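Local coordinates for protein 2-hydroxyisobutyryl-CoA synthetase (Aquincola tertiaricarbonis, PDB 6HDX) that belongs to the ANL superfamily of AMP-binding enzymes, with a large N-terminal part followed by a smaller C-terminal domain, at residues Pro93-Thr98 / Ile338-Gly343; Met281-Asn286 / Tyr327-Arg332. All blocks are in the same frame, centred on the assembly; numbering follows the deposited sequence.

Interaction 1 of 2, residues Pro93-Thr98 / Ile338-Gly343; sequences PVVKKT and IRLLSG
Val95 and Leu340 form a single bridge of parallel type, by which the loop ahead of helix 97-106 joins the start of strand 340-347 in the antiparallel sheet. Both bonds of the bridge use Val95: its N gives to Arg339 O at 2.8 Å, and its O receives Leu341 N at 2.9 Å, almost straight (175° at the hydrogen). Side chains pack around this pair. Val95 CG1 meets Leu340 CD1 at 4.0 Å, two branched hydrocarbons suited to a buried place, while the aliphatic stem of Lys96 runs alongside Leu341 with CG 4.0 Å from CD2. The extended Lys96 chain carries the charged end onward to the exposed side. Val94 CG1 lies 3.7 Å above the Arg339 guanidinium plane, toward its rim.

That guanidinium is held from several directions: NH1 by a salt bridge to Glu307, NH2 by Met314 O and NE by Val92 O. Further out, Arg339 and Leu340 both face Tyr327, a G1 beta bulge, with Arg339 in the left-handed backbone region (phi 58°). Lys96 is the N-cap residue of helix 97-106. One water bridges Pro93 O and Ile338 O; a second links Lys97 N to Leu341 O. The bent chain of Lys97 finally lets NZ hydrogen-bond Ser342 O at 3.2 Å, approaching above the carbonyl plane.

Interaction 2 of 2, residues Met281-Asn286 / Tyr327-Arg332; sequences MSPFMN and YTHLER. With HIU ((2R)-3-hydroxy-2-methylpropanoic acid), chain C; 8LH ([[(2~{R},3~{S},4~{R},5~{R})-5-(6-aminopurin-9-yl)-3,4-bis(oxidanyl)oxolan-2-yl]methoxy-oxidanyl-phosphoryl] (2~{R})-2-methyl-3-oxidanyl-propanoate), chain B.
Met281 and His329 bring their CA atoms to 7.1 Å, and no backbone-to-backbone bond joins the segments; instead, side chains at the end of strand 322-329 and just beyond bond to a carbonyl of a loop with a cis peptide bond before Pro283. Ser282 O is this buried acceptor. His329 NE2 reaches it at 2.8 Å along a bent path (130° at the hydrogen), and Arg332 NH1 comes from the other face of the carbonyl plane at 3.0 Å, with the oxygen near its guanidinium plane. His329 ND1 is hydrogen-bonded to Met337 N, which fixes the ring's rotation, and Arg332 NE forms a salt bridge with Asp143 on helix 141-157.

The imidazole is also sandwiched. Met281 CE sits 3.6 Å from the centroid of the His329 ring, a CH-pi contact just 5° off its normal, while Arg332 CD lies over the opposite face, toward the rim. The flexible thioether of Met281 can fold to lay its methyl over the imidazole and against Tyr327 CB, 3.6 Å from CE. In the same loop, the Phe284 ring turns one face to the overlapping positions of HIU and 8LH. Through Phe284 the loop borders the ligand pocket of an AMP-binding enzyme, and the strand end packs behind it.

How the interactions relate
Interactions 1 and 2 attach different loops to neighbouring antiparallel strands, 340-347 and 322-329, and interaction 2 is nested along the chain within the span closed by interaction 1. They touch directly: Leu340 N is probably hydrogen-bonded to Tyr327 O, Arg339 N to Thr328 OG1, and Leu340 CD2 packs on Met281 SD at 3.8 Å. Interaction 1 is partly buried, and its chemistry is main-chain bridging beside the start of a strand, with two waters and lysines. Interaction 2 is wholly buried and side-chain led, its carbonyl acceptor served by histidine and arginine. The side chain of Ser342 is about 5 Å from 8LH, whereas Phe284 touches the ligands.

Interaction 1 of 2, residues Pro93-Thr98 / Ile338-Gly343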
ATOM      1  N   PRO A  93     -19.945  28.078  11.991  1.00 45.46           N
ATOM      2  CA  PRO A  93     -20.742  26.840  11.965  1.00 44.19           C
ATOM      3  C   PRO A  93     -19.865  25.602  11.774  1.00 45.17           C
ATOM      4  O   PRO A  93     -18.859  25.655  11.069  1.00 43.88           O
ATOM      5  CB  PRO A  93     -21.672  27.048  10.766  1.00 47.02           C
ATOM      6  CG  PRO A  93     -20.900  27.961   9.852  1.00 52.08           C
ATOM      7  CD  PRO A  93     -20.148  28.881  10.760  1.00 47.82           C
ATOM      8  N   VAL A  94     -20.241  24.492  12.402  1.00 41.47           N
ATOM      9  CA  VAL A  94     -19.485  23.259  12.226  1.00 39.23           C
ATOM     10  C   VAL A  94     -19.743  22.659  10.851  1.00 43.12           C
ATOM     11  O   VAL A  94     -20.852  22.761  10.312  1.00 43.15           O
ATOM     12  CB  VAL A  94     -19.680  22.202  13.349  1.00 41.70           C
ATOM     13  CG1 VAL A  94     -19.169  22.711  14.689  1.00 41.01           C
ATOM     14  CG2 VAL A  94     -21.132  21.717  13.438  1.00 42.22           C
ATOM     15  N   VAL A  95     -18.713  22.014  10.306  1.00 38.92           N
ATOM     16  CA  VAL A  95     -18.784  21.272   9.058  1.00 37.83           C
ATOM     17  C   VAL A  95     -19.163  19.823   9.417  1.00 41.40           C
ATOM     18  O   VAL A  95     -18.561  19.234  10.308  1.00 39.25           O
ATOM     19  CB  VAL A  95     -17.434  21.302   8.303  1.00 39.43           C
ATOM     20  CG1 VAL A  95     -17.474  20.406   7.063  1.00 37.77           C
ATOM     21  CG2 VAL A  95     -17.035  22.723   7.935  1.00 40.43           C
ATOM     22  N   LYS A  96     -20.132  19.253   8.702  1.00 40.59           N
ATOM     23  CA  LYS A  96     -20.509  17.851   8.859  1.00 40.09           C
ATOM     24  C   LYS A  96     -19.973  17.067   7.660  1.00 43.85           C
ATOM     25  O   LYS A  96     -19.782  17.643   6.587  1.00 44.66           O
ATOM     26  CB  LYS A  96     -22.030  17.699   9.007  1.00 43.49           C
ATOM     27  CG  LYS A  96     -22.522  18.195  10.365  1.00 57.26           C
ATOM     28  CD  LYS A  96     -24.024  18.298  10.448  1.00 68.91           C
ATOM     29  CE  LYS A  96     -24.451  18.825  11.797  1.00 85.08           C
ATOM     30  NZ  LYS A  96     -25.922  19.037  11.875  1.00 99.81           N
ATOM     31  N   LYS A  97     -19.682  15.771   7.858  1.00 40.47           N
ATOM     32  CA  LYS A  97     -19.227  14.841   6.816  1.00 39.17           C
ATOM     33  C   LYS A  97     -20.250  14.827   5.631  1.00 41.23           C
ATOM     34  O   LYS A  97     -19.849  14.797   4.466  1.00 41.48           O
ATOM     35  CB  LYS A  97     -19.065  13.427   7.416  1.00 41.39           C
ATOM     36  CG  LYS A  97     -17.615  12.962   7.562  1.00 57.50           C
ATOM     37  CD  LYS A  97     -17.099  13.012   8.995  1.00 61.13           C
ATOM     38  CE  LYS A  97     -17.487  11.805   9.811  1.00 60.88           C
ATOM     39  NZ  LYS A  97     -18.220  12.208  11.040  1.00 65.94           N
ATOM     40  N   THR A  98     -21.560  14.910   5.940  1.00 37.26           N
ATOM     41  CA  THR A  98     -22.635  15.002   4.940  1.00 38.68           C
ATOM     42  C   THR A  98     -22.481  16.261   4.069  1.00 44.03           C
ATOM     43  O   THR A  98     -22.819  16.189   2.888  1.00 45.56           O
ATOM     44  CB  THR A  98     -24.024  15.012   5.596  1.00 49.80           C
ATOM     45  OG1 THR A  98     -24.110  16.108   6.506  1.00 56.18           O
ATOM     46  CG2 THR A  98     -24.357  13.718   6.305  1.00 48.99           C
ATOM     47  N   ILE A 338     -12.324  23.304   8.709  1.00 32.23           N
ATOM     48  CA  ILE A 338     -12.535  24.339   9.708  1.00 32.34           C
ATOM     49  C   ILE A 338     -13.776  23.978  10.507  1.00 35.67           C
ATOM     50  O   ILE A 338     -14.900  24.044   9.996  1.00 35.15           O
ATOM     51  CB  ILE A 338     -12.564  25.782   9.113  1.00 35.76           C
ATOM     52  CG1 ILE A 338     -11.356  26.015   8.190  1.00 35.81           C
ATOM     53  CG2 ILE A 338     -12.594  26.817  10.242  1.00 36.12           C
ATOM     54  CD1 ILE A 338     -11.471  27.199   7.290  1.00 46.47           C
ATOM     55  N   ARG A 339     -13.550  23.624  11.773  1.00 32.07           N
ATOM     56  CA  ARG A 339     -14.571  23.183  12.717  1.00 32.11           C
ATOM     57  C   ARG A 339     -15.292  21.961  12.156  1.00 36.02           C
ATOM     58  O   ARG A 339     -16.521  21.936  12.101  1.00 37.10           O
ATOM     59  CB  ARG A 339     -15.568  24.299  13.147  1.00 31.60           C
ATOM     60  CG  ARG A 339     -14.935  25.589  13.624  1.00 35.49           C
ATOM     61  CD  ARG A 339     -15.190  25.830  15.107  1.00 49.81           C
ATOM     62  NE  ARG A 339     -16.604  26.025  15.387  1.00 59.05           N
ATOM     63  CZ  ARG A 339     -17.213  25.650  16.503  1.00 60.10           C
ATOM     64  NH1 ARG A 339     -16.526  25.075  17.484  1.00 40.77           N
ATOM     65  NH2 ARG A 339     -18.513  25.854  16.652  1.00 47.77           N
ATOM     66  N   LEU A 340     -14.524  20.946  11.718  1.00 31.60           N
ATOM     67  CA  LEU A 340     -15.130  19.684  11.296  1.00 31.86           C
ATOM     68  C   LEU A 340     -15.601  18.918  12.569  1.00 34.69           C
ATOM     69  O   LEU A 340     -14.821  18.691  13.509  1.00 30.85           O
ATOM     70  CB  LEU A 340     -14.181  18.805  10.441  1.00 30.79           C
ATOM     71  CG  LEU A 340     -14.689  17.371  10.084  1.00 33.64           C
ATOM     72  CD1 LEU A 340     -15.915  17.421   9.160  1.00 33.96           C
ATOM     73  CD2 LEU A 340     -13.599  16.554   9.414  1.00 30.50           C
ATOM     74  N   LEU A 341     -16.899  18.578  12.586  1.00 33.14           N
ATOM     75  CA  LEU A 341     -17.548  17.830  13.648  1.00 32.92           C
ATOM     76  C   LEU A 341     -17.185  16.341  13.502  1.00 35.27           C
ATOM     77  O   LEU A 341     -17.493  15.731  12.486  1.00 34.30           O
ATOM     78  CB  LEU A 341     -19.078  18.031  13.558  1.00 34.38           C
ATOM     79  CG  LEU A 341     -19.963  17.152  14.473  1.00 38.62           C
ATOM     80  CD1 LEU A 341     -19.691  17.434  15.952  1.00 37.71           C
ATOM     81  CD2 LEU A 341     -21.434  17.352  14.147  1.00 40.16           C
ATOM     82  N   SER A 342     -16.513  15.772  14.504  1.00 32.04           N
ATOM     83  CA  SER A 342     -16.112  14.368  14.454  1.00 29.98           C
ATOM     84  C   SER A 342     -17.278  13.420  14.670  1.00 33.40           C
ATOM     85  O   SER A 342     -17.280  12.353  14.079  1.00 32.22           O
ATOM     86  CB  SER A 342     -15.016  14.074  15.475  1.00 29.53           C
ATOM     87  OG  SER A 342     -15.548  14.100  16.789  1.00 32.58           O
ATOM     88  N   GLY A 343     -18.209  13.798  15.550  1.00 31.67           N
ATOM     89  CA  GLY A 343     -19.341  12.968  15.947  1.00 33.28           C
ATOM     90  C   GLY A 343     -18.928  11.891  16.947  1.00 38.23           C
ATOM     91  O   GLY A 343     -19.680  10.945  17.191  1.00 39.29           O
TER
HETATM   92  O   HOH W   1     -16.697  26.032   9.275  1.00 38.27           O
HETATM   93  O   HOH W   2     -19.630  15.186  10.897  1.00 47.16           O

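Interaction 2 of 2, residues Met281-Asn286 / Tyr327-Arg332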
ATOM      1  N   MET A 281      -8.922  14.955   8.708  1.00 24.14           N
ATOM      2  CA  MET A 281      -8.033  15.718   9.579  1.00 24.70           C
ATOM      3  C   MET A 281      -6.563  15.314   9.502  1.00 30.53           C
ATOM      4  O   MET A 281      -5.836  15.602  10.452  1.00 31.71           O
ATOM      5  CB  MET A 281      -8.524  15.679  11.046  1.00 26.12           C
ATOM      6  CG  MET A 281      -9.881  16.338  11.283  1.00 28.31           C
ATOM      7  SD  MET A 281     -10.207  17.918  10.452  1.00 32.07           S
ATOM      8  CE  MET A 281      -8.839  18.954  11.049  1.00 28.06           C
ATOM      9  N   SER A 282      -6.096  14.674   8.404  1.00 27.15           N
ATOM     10  CA  SER A 282      -4.653  14.380   8.300  1.00 27.00           C
ATOM     11  C   SER A 282      -3.909  15.735   8.327  1.00 31.82           C
ATOM     12  O   SER A 282      -4.379  16.659   7.671  1.00 31.63           O
ATOM     13  CB  SER A 282      -4.312  13.637   7.016  1.00 29.61           C
ATOM     14  OG  SER A 282      -4.971  12.387   6.965  1.00 39.55           O
ATOM     15  N   PRO A 283      -2.819  15.941   9.109  1.00 27.76           N
ATOM     16  CA  PRO A 283      -2.110  14.997  10.009  1.00 26.14           C
ATOM     17  C   PRO A 283      -2.980  14.543  11.195  1.00 30.79           C
ATOM     18  O   PRO A 283      -3.202  15.298  12.134  1.00 30.21           O
ATOM     19  CB  PRO A 283      -0.877  15.806  10.457  1.00 28.60           C
ATOM     20  CG  PRO A 283      -1.297  17.257  10.331  1.00 33.06           C
ATOM     21  CD  PRO A 283      -2.203  17.285   9.130  1.00 28.55           C
ATOM     22  N   PHE A 284      -3.494  13.310  11.129  1.00 27.03           N
ATOM     23  CA  PHE A 284      -4.428  12.722  12.102  1.00 26.22           C
ATOM     24  C   PHE A 284      -3.791  12.373  13.444  1.00 29.60           C
ATOM     25  O   PHE A 284      -4.517  12.098  14.397  1.00 27.88           O
ATOM     26  CB  PHE A 284      -5.143  11.494  11.499  1.00 26.46           C
ATOM     27  CG  PHE A 284      -4.182  10.442  11.018  1.00 26.99           C
ATOM     28  CD1 PHE A 284      -3.577   9.565  11.917  1.00 28.89           C
ATOM     29  CD2 PHE A 284      -3.848  10.345   9.665  1.00 28.68           C
ATOM     30  CE1 PHE A 284      -2.650   8.620  11.477  1.00 28.77           C
ATOM     31  CE2 PHE A 284      -2.952   9.369   9.226  1.00 29.63           C
ATOM     32  CZ  PHE A 284      -2.358   8.520  10.136  1.00 26.46           C
ATOM     33  N   MET A 285      -2.442  12.368  13.523  1.00 26.23           N
ATOM     34  CA  MET A 285      -1.742  12.142  14.800  1.00 25.30           C
ATOM     35  C   MET A 285      -1.812  13.430  15.680  1.00 29.99           C
ATOM     36  O   MET A 285      -1.192  13.481  16.739  1.00 29.36           O
ATOM     37  CB  MET A 285      -0.285  11.673  14.562  1.00 27.03           C
ATOM     38  CG  MET A 285      -0.190  10.283  13.941  1.00 28.76           C
ATOM     39  SD  MET A 285       1.522   9.743  13.686  1.00 33.37           S
ATOM     40  CE  MET A 285       1.955   9.284  15.341  1.00 31.84           C
ATOM     41  N   ASN A 286      -2.624  14.443  15.271  1.00 29.67           N
ATOM     42  CA  ASN A 286      -2.832  15.707  16.026  1.00 31.97           C
ATOM     43  C   ASN A 286      -3.359  15.463  17.463  1.00 34.35           C
ATOM     44  O   ASN A 286      -3.312  16.344  18.321  1.00 35.35           O
ATOM     45  CB  ASN A 286      -3.740  16.664  15.232  1.00 32.33           C
ATOM     46  CG  ASN A 286      -5.167  16.209  15.189  1.00 35.42           C
ATOM     47  OD1 ASN A 286      -5.503  15.254  14.511  1.00 25.76           O
ATOM     48  ND2 ASN A 286      -6.020  16.821  15.983  1.00 29.07           N
ATOM     49  N   TYR A 327     -12.611  19.785  15.002  1.00 31.31           N
ATOM     50  CA  TYR A 327     -11.231  20.019  14.595  1.00 30.46           C
ATOM     51  C   TYR A 327     -11.044  21.046  13.496  1.00 33.40           C
ATOM     52  O   TYR A 327     -11.845  21.102  12.561  1.00 31.87           O
ATOM     53  CB  TYR A 327     -10.586  18.702  14.138  1.00 29.88           C
ATOM     54  CG  TYR A 327     -10.630  17.527  15.093  1.00 30.86           C
ATOM     55  CD1 TYR A 327      -9.736  17.435  16.161  1.00 33.14           C
ATOM     56  CD2 TYR A 327     -11.450  16.429  14.839  1.00 29.97           C
ATOM     57  CE1 TYR A 327      -9.681  16.294  16.965  1.00 32.06           C
ATOM     58  CE2 TYR A 327     -11.394  15.279  15.628  1.00 29.52           C
ATOM     59  CZ  TYR A 327     -10.513  15.221  16.694  1.00 34.07           C
ATOM     60  OH  TYR A 327     -10.480  14.105  17.486  1.00 34.84           O
ATOM     61  N   THR A 328      -9.924  21.813  13.589  1.00 30.95           N
ATOM     62  CA  THR A 328      -9.517  22.804  12.597  1.00 31.48           C
ATOM     63  C   THR A 328      -8.042  22.675  12.208  1.00 35.24           C
ATOM     64  O   THR A 328      -7.175  22.747  13.079  1.00 35.06           O
ATOM     65  CB  THR A 328      -9.851  24.247  13.039  1.00 37.06           C
ATOM     66  OG1 THR A 328     -11.256  24.361  13.286  1.00 34.07           O
ATOM     67  CG2 THR A 328      -9.412  25.296  11.992  1.00 33.74           C
ATOM     68  N   HIS A 329      -7.768  22.569  10.890  1.00 31.03           N
ATOM     69  CA  HIS A 329      -6.409  22.561  10.337  1.00 30.50           C
ATOM     70  C   HIS A 329      -5.751  23.928  10.515  1.00 37.54           C
ATOM     71  O   HIS A 329      -6.347  24.960  10.159  1.00 38.86           O
ATOM     72  CB  HIS A 329      -6.417  22.236   8.812  1.00 29.77           C
ATOM     73  CG  HIS A 329      -6.551  20.776   8.496  1.00 29.91           C
ATOM     74  ND1 HIS A 329      -7.586  20.298   7.706  1.00 30.34           N
ATOM     75  CD2 HIS A 329      -5.780  19.735   8.881  1.00 29.14           C
ATOM     76  CE1 HIS A 329      -7.402  18.994   7.631  1.00 27.69           C
ATOM     77  NE2 HIS A 329      -6.346  18.605   8.353  1.00 27.33           N
ATOM     78  N   LEU A 330      -4.502  23.943  11.007  1.00 34.40           N
ATOM     79  CA  LEU A 330      -3.743  25.199  11.094  1.00 35.21           C
ATOM     80  C   LEU A 330      -2.600  25.267  10.046  1.00 39.08           C
ATOM     81  O   LEU A 330      -2.015  26.329   9.836  1.00 42.24           O
ATOM     82  CB  LEU A 330      -3.203  25.423  12.522  1.00 35.41           C
ATOM     83  CG  LEU A 330      -4.236  25.495  13.671  1.00 38.59           C
ATOM     84  CD1 LEU A 330      -3.557  25.866  14.958  1.00 39.68           C
ATOM     85  CD2 LEU A 330      -5.330  26.531  13.386  1.00 37.62           C
ATOM     86  N   GLU A 331      -2.278  24.135   9.401  1.00 33.70           N
ATOM     87  CA  GLU A 331      -1.165  24.024   8.460  1.00 33.36           C
ATOM     88  C   GLU A 331      -1.519  23.306   7.167  1.00 37.41           C
ATOM     89  O   GLU A 331      -0.704  22.532   6.645  1.00 37.44           O
ATOM     90  CB  GLU A 331       0.045  23.367   9.155  1.00 34.11           C
ATOM     91  CG  GLU A 331       0.655  24.245  10.247  1.00 39.95           C
ATOM     92  CD  GLU A 331       1.904  23.721  10.922  1.00 45.17           C
ATOM     93  OE1 GLU A 331       2.234  22.525  10.757  1.00 40.48           O
ATOM     94  OE2 GLU A 331       2.553  24.516  11.633  1.00 44.67           O
ATOM     95  N   ARG A 332      -2.723  23.568   6.625  1.00 34.68           N
ATOM     96  CA  ARG A 332      -3.163  22.952   5.357  1.00 34.48           C
ATOM     97  C   ARG A 332      -3.805  23.944   4.390  1.00 40.20           C
ATOM     98  O   ARG A 332      -4.628  24.767   4.797  1.00 40.55           O
ATOM     99  CB  ARG A 332      -4.088  21.736   5.607  1.00 32.89           C
ATOM    100  CG  ARG A 332      -3.345  20.485   6.087  1.00 30.81           C
ATOM    101  CD  ARG A 332      -4.099  19.184   5.883  1.00 30.27           C
ATOM    102  NE  ARG A 332      -4.511  18.932   4.495  1.00 33.07           N
ATOM    103  CZ  ARG A 332      -5.239  17.890   4.110  1.00 34.78           C
ATOM    104  NH1 ARG A 332      -5.629  16.977   4.994  1.00 28.31           N
ATOM    105  NH2 ARG A 332      -5.596  17.760   2.841  1.00 29.48           N
TER
HETATM  106  O1  HIU C 502      -7.514   8.625  12.771  0.50 30.44           O
HETATM  107  C1  HIU C 502      -7.880   7.854  11.711  0.50 30.07           C
HETATM  108  O2  HIU C 502      -8.701   6.943  11.796  0.50 28.50           O
HETATM  109  C2  HIU C 502      -7.052   8.103  10.421  0.50 31.38           C
HETATM  110  C3  HIU C 502      -7.722   7.654   9.107  0.50 26.79           C
HETATM  111  C4  HIU C 502      -5.785   7.308  10.570  0.50 34.51           C
HETATM  112  O3  HIU C 502      -6.093   6.026  11.087  0.50 34.49           O
HETATM  113  C1  8LH B 501     -10.610   6.433  16.799  1.00 35.11           C
HETATM  114  C2  8LH B 501      -9.281   6.582  16.932  1.00 34.60           C
HETATM  115  C3  8LH B 501      -8.725   6.446  18.164  1.00 32.60           C
HETATM  116  C4  8LH B 501      -9.795   6.824  14.834  1.00 33.43           C
HETATM  117  N1  8LH B 501      -9.474   6.237  19.256  1.00 34.36           N
HETATM  118  N2  8LH B 501     -11.394   6.140  17.861  1.00 32.39           N
HETATM  119  O1  8LH B 501      -6.525   6.242  11.448  0.50 18.33           O
HETATM  120  C5  8LH B 501      -6.771   7.618  11.633  0.50 21.33           C
HETATM  121  C6  8LH B 501      -7.664   8.082  10.472  0.50 30.09           C
HETATM  122  C7  8LH B 501      -6.965   7.917   9.110  0.50 24.80           C
HETATM  123  C8  8LH B 501      -9.030   7.351  10.479  0.50 38.64           C
HETATM  124  O2  8LH B 501      -9.192   6.274  11.057  0.50 39.26           O
HETATM  125  O3  8LH B 501     -10.015   8.017   9.811  1.00 43.26           O
HETATM  126  P1  8LH B 501     -11.420   7.363   9.491  1.00 43.20           P
HETATM  127  O4  8LH B 501     -11.014   6.021   8.789  1.00 44.09           O
HETATM  128  O5  8LH B 501     -12.308   8.230   8.711  1.00 48.40           O
HETATM  129  O6  8LH B 501     -12.113   7.071  10.902  1.00 42.22           O
HETATM  130  C9  8LH B 501     -12.219   8.127  11.856  1.00 35.99           C
HETATM  131  C10 8LH B 501     -13.010   7.601  13.024  1.00 31.47           C
HETATM  132  O7  8LH B 501     -12.342   6.415  13.531  1.00 30.34           O
HETATM  133  C11 8LH B 501     -12.947   8.590  14.120  1.00 29.46           C
HETATM  134  O8  8LH B 501     -13.970   9.591  13.957  1.00 29.05           O
HETATM  135  C12 8LH B 501     -13.200   7.675  15.344  1.00 29.46           C
HETATM  136  O9  8LH B 501     -14.626   7.257  15.457  1.00 31.02           O
HETATM  137  C13 8LH B 501     -12.346   6.474  14.983  1.00 29.66           C
HETATM  138  N3  8LH B 501     -10.923   6.579  15.509  1.00 34.99           N
HETATM  139  N4  8LH B 501      -8.788   6.811  15.706  1.00 33.01           N
HETATM  140  C14 8LH B 501     -10.852   6.058  19.134  1.00 32.39           C
HETATM  141  N5  8LH B 501      -7.407   6.536  18.295  1.00 25.72           N